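Local coordinates for protein putative acyl-CoA N-acyltransferase (Klebsiella pneumoniae subsp. pneumoniae, PDB 3LOD) that probably acts as an acyltransferase of the GNAT family, moving an acyl group from a coenzyme A thioester to an acceptor, at residues A[7-10]-A[11-15]. Sequence-based numbering, arbitrary orientation.
Sequences TDIA and PTDAE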
# COMPACT_ATOMS: atom_id res chain seq x y z
N THR A 7 0.59 9.25 9.29
CA THR A 7 1.88 9.94 9.38
C THR A 7 2.88 9.23 8.55
O THR A 7 2.74 8.04 8.32
CB THR A 7 2.48 9.90 10.82
OG1 THR A 7 2.85 8.54 11.17
CG2 THR A 7 1.54 10.52 11.88
N ASP A 8 3.93 9.94 8.17
CA ASP A 8 5.07 9.31 7.53
C ASP A 8 5.61 8.23 8.48
O ASP A 8 5.40 8.32 9.69
CB ASP A 8 6.17 10.35 7.25
CG ASP A 8 5.98 11.07 5.89
OD1 ASP A 8 5.20 10.58 5.05
OD2 ASP A 8 6.64 12.13 5.66
N ILE A 9 6.25 7.19 7.92
CA ILE A 9 7.15 6.30 8.65
C ILE A 9 8.35 5.89 7.79
O ILE A 9 8.25 5.66 6.59
CB ILE A 9 6.50 4.93 9.16
CG1 ILE A 9 5.25 4.59 8.41
CG2 ILE A 9 6.35 4.75 10.72
CD1 ILE A 9 5.63 3.87 7.23
N ALA A 10 9.48 5.78 8.47
CA ALA A 10 10.67 5.10 7.96
C ALA A 10 10.32 3.61 7.74
O ALA A 10 9.77 2.96 8.64
CB ALA A 10 11.88 5.26 8.99
N PRO A 11 10.58 3.09 6.54
CA PRO A 11 10.45 1.64 6.35
C PRO A 11 11.41 0.85 7.28
O PRO A 11 11.37 -0.38 7.29
CB PRO A 11 10.86 1.45 4.88
CG PRO A 11 11.57 2.70 4.50
CD PRO A 11 10.89 3.77 5.27
N THR A 12 12.26 1.54 8.03
CA THR A 12 13.20 0.85 8.91
C THR A 12 12.77 0.89 10.38
O THR A 12 13.27 0.13 11.20
CB THR A 12 14.61 1.38 8.71
OG1 THR A 12 14.57 2.81 8.73
CG2 THR A 12 15.13 0.90 7.36
N ASP A 13 11.85 1.81 10.68
CA ASP A 13 11.06 1.80 11.90
C ASP A 13 10.62 0.36 12.29
O ASP A 13 10.01 -0.40 11.46
CB ASP A 13 9.86 2.74 11.67
CG ASP A 13 9.13 3.19 12.97
OD1 ASP A 13 8.78 2.37 13.87
OD2 ASP A 13 8.85 4.42 13.06
N ALA A 14 10.94 -0.02 13.55
CA ALA A 14 10.47 -1.31 14.09
C ALA A 14 8.95 -1.54 13.96
O ALA A 14 8.46 -2.67 13.77
CB ALA A 14 10.92 -1.46 15.54
N GLU A 15 8.18 -0.47 14.08
CA GLU A 15 6.74 -0.58 13.97
C GLU A 15 6.30 -0.95 12.55
O GLU A 15 5.30 -1.66 12.36
CB GLU A 15 6.08 0.73 14.40
CG GLU A 15 5.62 0.79 15.83
CD GLU A 15 4.89 2.09 16.09
OE1 GLU A 15 5.50 3.16 15.85
OE2 GLU A 15 3.70 2.02 16.50
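The carboxylate of Asp13 has a methyl group of Ile9 over one face, well off the plane and displaced toward one oxygen: Ile9 CG2 stands 3.4 Å from Asp13 OD2. The two side chains meet at about a right angle, an apolar branch against the oxygen that the cap does not use. The other oxygen faces the helix that follows. Asp13 OD1 accepts from Glu15 N at 2.9 Å, on its anti side and only 17° out of the carboxylate plane, in a fairly straight bond. This is an N-cap: Asp13, just before helix 14-26, accepts from an amide of its first turn. Because CG lies anti to the backbone N (chi1 -163°), the carboxylate folds back beside the carbonyl carbon, where that amide can reach it.

Upstream, a type I beta turn from Ala10 to Asp13 redirects the chain. Pro11 holds the second position, which its ring-restricted phi suits. Asp13 N donates to Ala10 O at 3.1 Å, a weak, bent bond (130°). Ala10 CB also comes within 3.6 Å of Thr12 OG1.

Ile9 and Pro11 also rest on Phe16 of the same helix, while Ile9 touches Ala51 and Ala53 of the adjacent strand; Glu15 is tied to Arg55 by a salt bridge. The whole illustrates how a beta turn and an Asp N-cap can be joined in sequence, here linking the edge strand 5-8 to the first helix of a GNAT fold.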